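Local structure of fanconi-associated nuclease 1 homolog (Pseudomonas aeruginosa, 5Y7Q) at residues Gln81-Arg86 / Gly98-Ala103. The protein is a bacterial homolog of Fanconi-associated nuclease 1, built from FAN1-type HTH, SAP and VRR-NUC domains and bound here to DNA. Residues are numbered along the deposited sequence; the frame is centred on the assembly and turned at random.
Sequences QALLVR and GKLAYA. With nucleotides of chain B; nucleotides of chain D.
L83 and L100 have the nearest CA atoms across the contact, 8.1 Å apart, where helical 81-86 faces 98-103, a short 3-10 turn at 98-99 running out into loop. R86 N bonds to A82 O within the helix, but the two backbones stay too far apart to pair, and side chains alone join them. The leucines meet through one methyl each, L83 CD1 lying 4.2 Å from L100 CD2, and that same L100 methyl sits at the edge of the Y102 ring. Beside this apolar touch, R86 lies over one face of Y102. R86 CG stands 3.9 Å from the centroid of the Y102 ring in a CH-pi contact. R86 CG lies beside the backbone N, and a bend at chi2 (-59°) carries the chain obliquely across the ring. R86 NE comes to 3.4 Å from Y102 CE2, over the face but offset toward the rim. The guanidinium and ring planes are 15° apart. Thus laid nearly flat, the guanidinium presents its edge to OP2 of DG10 of chain B: R86 NH1 bonds to this oxygen at 3.0 Å, and R86 NH2 at 3.2 Å. Y102 OH donates to OP1 of DT9 of chain B at 2.9 Å, so R86 and Y102 together hold two successive phosphates of one strand. R86 NH2 has a further partner in E104, by a salt bridge, and Y102 OH one in R90. Within the FAN1 HTH domain, the contact joins helix 78-89 to the loop between strand 94-96 and helix 108-118, while A82 and V85 pack on Y43 of helix 42-57.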
ATOM      1  N   GLN A  81     -20.167 -15.418 -21.806  1.00 59.91           N
ATOM      2  CA  GLN A  81     -19.680 -14.224 -21.116  1.00 79.75           C
ATOM      3  C   GLN A  81     -19.514 -14.485 -19.615  1.00 58.10           C
ATOM      4  O   GLN A  81     -18.439 -14.253 -19.042  1.00 52.80           O
ATOM      5  CB  GLN A  81     -20.640 -13.053 -21.350  1.00 82.13           C
ATOM      6  CG  GLN A  81     -20.602 -12.450 -22.737  1.00 85.97           C
ATOM      7  CD  GLN A  81     -21.542 -11.264 -22.872  1.00 85.83           C
ATOM      8  OE1 GLN A  81     -22.635 -11.278 -22.328  1.00 92.41           O
ATOM      9  NE2 GLN A  81     -21.123 -10.239 -23.607  1.00 81.70           N
ATOM     10  N   ALA A  82     -20.569 -15.018 -18.980  1.00 61.58           N
ATOM     11  CA  ALA A  82     -20.571 -15.238 -17.533  1.00 60.58           C
ATOM     12  C   ALA A  82     -19.464 -16.189 -17.124  1.00 62.60           C
ATOM     13  O   ALA A  82     -18.740 -15.939 -16.153  1.00 59.34           O
ATOM     14  CB  ALA A  82     -21.919 -15.791 -17.084  1.00 57.48           C
ATOM     15  N   LEU A  83     -19.319 -17.292 -17.862  1.00 70.30           N
ATOM     16  CA  LEU A  83     -18.268 -18.248 -17.551  1.00 60.89           C
ATOM     17  C   LEU A  83     -16.913 -17.584 -17.619  1.00 62.81           C
ATOM     18  O   LEU A  83     -16.074 -17.769 -16.723  1.00 62.67           O
ATOM     19  CB  LEU A  83     -18.322 -19.428 -18.500  1.00 59.13           C
ATOM     20  CG  LEU A  83     -17.236 -20.425 -18.131  1.00 61.93           C
ATOM     21  CD1 LEU A  83     -17.480 -20.885 -16.693  1.00 51.90           C
ATOM     22  CD2 LEU A  83     -17.233 -21.602 -19.121  1.00 71.39           C
ATOM     23  N   LEU A  84     -16.697 -16.773 -18.655  1.00 50.91           N
ATOM     24  CA  LEU A  84     -15.428 -16.073 -18.770  1.00 57.31           C
ATOM     25  C   LEU A  84     -15.147 -15.267 -17.519  1.00 57.87           C
ATOM     26  O   LEU A  84     -14.093 -15.416 -16.878  1.00 53.44           O
ATOM     27  CB  LEU A  84     -15.427 -15.150 -19.978  1.00 61.61           C
ATOM     28  CG  LEU A  84     -14.003 -14.703 -20.280  1.00 63.55           C
ATOM     29  CD1 LEU A  84     -13.122 -15.943 -20.337  1.00 64.20           C
ATOM     30  CD2 LEU A  84     -13.951 -13.961 -21.598  1.00 64.07           C
ATOM     31  N   VAL A  85     -16.096 -14.414 -17.145  1.00 54.54           N
ATOM     32  CA  VAL A  85     -15.824 -13.508 -16.042  1.00 55.12           C
ATOM     33  C   VAL A  85     -15.540 -14.301 -14.777  1.00 57.23           C
ATOM     34  O   VAL A  85     -14.614 -13.971 -14.006  1.00 50.10           O
ATOM     35  CB  VAL A  85     -16.992 -12.528 -15.890  1.00 60.08           C
ATOM     36  CG1 VAL A  85     -16.820 -11.705 -14.672  1.00 57.53           C
ATOM     37  CG2 VAL A  85     -17.035 -11.632 -17.120  1.00 66.70           C
ATOM     38  N   ARG A  86     -16.266 -15.411 -14.584  1.00 50.12           N
ATOM     39  CA  ARG A  86     -15.959 -16.284 -13.457  1.00 47.87           C
ATOM     40  C   ARG A  86     -14.504 -16.748 -13.483  1.00 51.23           C
ATOM     41  O   ARG A  86     -13.821 -16.696 -12.460  1.00 62.61           O
ATOM     42  CB  ARG A  86     -16.898 -17.475 -13.438  1.00 51.20           C
ATOM     43  CG  ARG A  86     -18.300 -17.106 -13.146  1.00 57.85           C
ATOM     44  CD  ARG A  86     -18.440 -16.422 -11.832  1.00 56.28           C
ATOM     45  NE  ARG A  86     -19.821 -16.557 -11.404  1.00 68.72           N
ATOM     46  CZ  ARG A  86     -20.286 -16.259 -10.192  1.00 64.28           C
ATOM     47  NH1 ARG A  86     -19.464 -15.800  -9.267  1.00 55.39           N
ATOM     48  NH2 ARG A  86     -21.578 -16.452  -9.912  1.00 57.60           N
ATOM     49  N   GLY A  98     -15.405 -29.425 -12.959  1.00 69.37           N
ATOM     50  CA  GLY A  98     -16.291 -29.609 -11.826  1.00 73.36           C
ATOM     51  C   GLY A  98     -16.236 -28.466 -10.837  1.00 84.51           C
ATOM     52  O   GLY A  98     -17.228 -28.177 -10.160  1.00 91.08           O
ATOM     53  N   LYS A  99     -15.090 -27.802 -10.735  1.00 81.47           N
ATOM     54  CA  LYS A  99     -14.997 -26.623  -9.899  1.00 78.13           C
ATOM     55  C   LYS A  99     -15.596 -25.385 -10.567  1.00 77.44           C
ATOM     56  O   LYS A  99     -15.739 -24.348  -9.907  1.00 84.17           O
ATOM     57  CB  LYS A  99     -13.534 -26.419  -9.497  1.00 79.83           C
ATOM     58  CG  LYS A  99     -13.070 -27.445  -8.455  1.00 83.31           C
ATOM     59  CD  LYS A  99     -11.822 -26.986  -7.704  1.00 91.08           C
ATOM     60  CE  LYS A  99     -11.674 -27.702  -6.356  1.00 96.17           C
ATOM     61  NZ  LYS A  99     -10.566 -27.135  -5.510  1.00 93.96           N
ATOM     62  N   LEU A 100     -15.978 -25.490 -11.840  1.00 69.13           N
ATOM     63  CA  LEU A 100     -16.613 -24.432 -12.613  1.00 58.82           C
ATOM     64  C   LEU A 100     -18.142 -24.537 -12.675  1.00 72.22           C
ATOM     65  O   LEU A 100     -18.752 -23.936 -13.563  1.00 84.08           O
ATOM     66  CB  LEU A 100     -16.024 -24.384 -14.009  1.00 52.00           C
ATOM     67  CG  LEU A 100     -14.728 -23.598 -14.034  1.00 56.16           C
ATOM     68  CD1 LEU A 100     -14.169 -23.571 -15.425  1.00 66.48           C
ATOM     69  CD2 LEU A 100     -14.983 -22.196 -13.553  1.00 64.63           C
ATOM     70  N   ALA A 101     -18.764 -25.365 -11.842  1.00 67.49           N
ATOM     71  CA  ALA A 101     -20.224 -25.384 -11.743  1.00 72.50           C
ATOM     72  C   ALA A 101     -20.808 -24.067 -11.197  1.00 74.42           C
ATOM     73  O   ALA A 101     -20.361 -23.553 -10.168  1.00 74.88           O
ATOM     74  CB  ALA A 101     -20.650 -26.549 -10.852  1.00 77.29           C
ATOM     75  N   TYR A 102     -21.816 -23.531 -11.896  1.00 71.65           N
ATOM     76  CA  TYR A 102     -22.601 -22.366 -11.485  1.00 74.08           C
ATOM     77  C   TYR A 102     -24.026 -22.517 -12.012  1.00 81.51           C
ATOM     78  O   TYR A 102     -24.235 -23.023 -13.114  1.00 96.01           O
ATOM     79  CB  TYR A 102     -22.054 -21.034 -12.021  1.00 69.24           C
ATOM     80  CG  TYR A 102     -20.679 -20.668 -11.575  1.00 62.35           C
ATOM     81  CD1 TYR A 102     -19.576 -21.023 -12.337  1.00 56.00           C
ATOM     82  CD2 TYR A 102     -20.474 -19.948 -10.401  1.00 64.53           C
ATOM     83  CE1 TYR A 102     -18.303 -20.698 -11.947  1.00 52.45           C
ATOM     84  CE2 TYR A 102     -19.193 -19.603  -9.994  1.00 57.12           C
ATOM     85  CZ  TYR A 102     -18.108 -19.985 -10.777  1.00 58.42           C
ATOM     86  OH  TYR A 102     -16.820 -19.670 -10.398  1.00 71.84           O
ATOM     87  N   ALA A 103     -25.003 -22.045 -11.239  1.00 77.13           N
ATOM     88  CA  ALA A 103     -26.395 -22.302 -11.599  1.00 78.35           C
ATOM     89  C   ALA A 103     -26.933 -21.325 -12.646  1.00 82.16           C
ATOM     90  O   ALA A 103     -27.754 -21.711 -13.483  1.00 91.64           O
ATOM     91  CB  ALA A 103     -27.267 -22.285 -10.352  1.00 77.05           C
TER
ATOM     92  P    DT B   9     -16.804 -18.561  -6.936  1.00 88.03           P
ATOM     93  OP1  DT B   9     -17.464 -19.721  -7.573  1.00 83.22           O
ATOM     94  OP2  DT B   9     -16.076 -17.504  -7.681  1.00 73.02           O
ATOM     95  O5'  DT B   9     -17.886 -17.805  -6.069  1.00 78.64           O
ATOM     96  C5'  DT B   9     -18.561 -18.517  -5.049  1.00 79.49           C
ATOM     97  C4'  DT B   9     -19.480 -17.602  -4.277  1.00 73.36           C
ATOM     98  O4'  DT B   9     -18.775 -17.073  -3.128  1.00 74.38           O
ATOM     99  C3'  DT B   9     -19.993 -16.396  -5.073  1.00 65.47           C
ATOM    100  O3'  DT B   9     -21.371 -16.261  -4.882  1.00 65.56           O
ATOM    101  C2'  DT B   9     -19.236 -15.216  -4.474  1.00 74.42           C
ATOM    102  C1'  DT B   9     -18.982 -15.680  -3.045  1.00 76.71           C
ATOM    103  N1   DT B   9     -17.758 -15.065  -2.428  1.00 78.55           N
ATOM    104  C2   DT B   9     -17.770 -14.698  -1.094  1.00 79.08           C
ATOM    105  O2   DT B   9     -18.737 -14.846  -0.356  1.00 79.10           O
ATOM    106  N3   DT B   9     -16.596 -14.142  -0.650  1.00 77.09           N
ATOM    107  C4   DT B   9     -15.442 -13.915  -1.389  1.00 71.01           C
ATOM    108  O4   DT B   9     -14.434 -13.402  -0.902  1.00 67.43           O
ATOM    109  C5   DT B   9     -15.509 -14.309  -2.772  1.00 59.13           C
ATOM    110  C7   DT B   9     -14.328 -14.111  -3.660  1.00 56.23           C
ATOM    111  C6   DT B   9     -16.642 -14.865  -3.217  1.00 58.66           C
ATOM    112  P    DG B  10     -22.270 -15.516  -5.971  1.00 72.33           P
ATOM    113  OP1  DG B  10     -23.445 -16.380  -6.210  1.00 84.65           O
ATOM    114  OP2  DG B  10     -21.376 -15.069  -7.051  1.00 55.80           O
ATOM    115  O5'  DG B  10     -22.851 -14.270  -5.178  1.00 71.55           O
ATOM    116  C5'  DG B  10     -23.637 -14.504  -4.020  1.00 67.05           C
ATOM    117  C4'  DG B  10     -23.644 -13.289  -3.148  1.00 70.76           C
ATOM    118  O4'  DG B  10     -22.331 -13.123  -2.580  1.00 78.46           O
ATOM    119  C3'  DG B  10     -23.965 -12.000  -3.897  1.00 83.33           C
ATOM    120  O3'  DG B  10     -25.119 -11.400  -3.360  1.00 93.41           O
ATOM    121  C2'  DG B  10     -22.738 -11.111  -3.703  1.00 75.64           C
ATOM    122  C1'  DG B  10     -22.007 -11.761  -2.543  1.00 71.35           C
ATOM    123  N9   DG B  10     -20.574 -11.625  -2.674  1.00 68.68           N
ATOM    124  C8   DG B  10     -19.828 -11.793  -3.817  1.00 64.45           C
ATOM    125  N7   DG B  10     -18.554 -11.596  -3.640  1.00 65.09           N
ATOM    126  C5   DG B  10     -18.452 -11.262  -2.293  1.00 74.77           C
ATOM    127  C6   DG B  10     -17.314 -10.934  -1.513  1.00 78.49           C
ATOM    128  O6   DG B  10     -16.123 -10.866  -1.876  1.00 65.51           O
ATOM    129  N1   DG B  10     -17.667 -10.655  -0.185  1.00 83.80           N
ATOM    130  C2   DG B  10     -18.960 -10.688   0.317  1.00 84.40           C
ATOM    131  N2   DG B  10     -19.115 -10.399   1.614  1.00 92.18           N
ATOM    132  N3   DG B  10     -20.023 -10.998  -0.401  1.00 83.04           N
ATOM    133  C4   DG B  10     -19.697 -11.270  -1.692  1.00 80.03           C
TER
ATOM    134  P    DC D  19     -12.055 -30.550  -3.015  1.00118.74           P
ATOM    135  OP1  DC D  19     -11.594 -30.741  -4.409  1.00120.73           O
ATOM    136  OP2  DC D  19     -12.953 -31.527  -2.351  1.00114.70           O
ATOM    137  O5'  DC D  19     -10.740 -30.422  -2.129  1.00115.12           O
ATOM    138  C5'  DC D  19      -9.856 -29.358  -2.383  1.00107.15           C
ATOM    139  C4'  DC D  19      -8.608 -29.490  -1.547  1.00102.83           C
ATOM    140  O4'  DC D  19      -8.847 -29.011  -0.199  1.00100.95           O
ATOM    141  C3'  DC D  19      -8.075 -30.904  -1.402  1.00102.60           C
ATOM    142  O3'  DC D  19      -6.669 -30.841  -1.405  1.00105.46           O
ATOM    143  C2'  DC D  19      -8.617 -31.330  -0.039  1.00100.41           C
ATOM    144  C1'  DC D  19      -8.546 -30.026   0.734  1.00 97.58           C
ATOM    145  N1   DC D  19      -9.532 -29.921   1.814  1.00 92.17           N
ATOM    146  C2   DC D  19      -9.240 -29.130   2.917  1.00 89.38           C
ATOM    147  O2   DC D  19      -8.145 -28.569   2.964  1.00 94.26           O
ATOM    148  N3   DC D  19     -10.159 -29.005   3.899  1.00 88.94           N
ATOM    149  C4   DC D  19     -11.332 -29.638   3.793  1.00 92.74           C
ATOM    150  N4   DC D  19     -12.213 -29.499   4.788  1.00 90.10           N
ATOM    151  C5   DC D  19     -11.650 -30.445   2.660  1.00 97.51           C
ATOM    152  C6   DC D  19     -10.732 -30.552   1.701  1.00 95.19           C
TER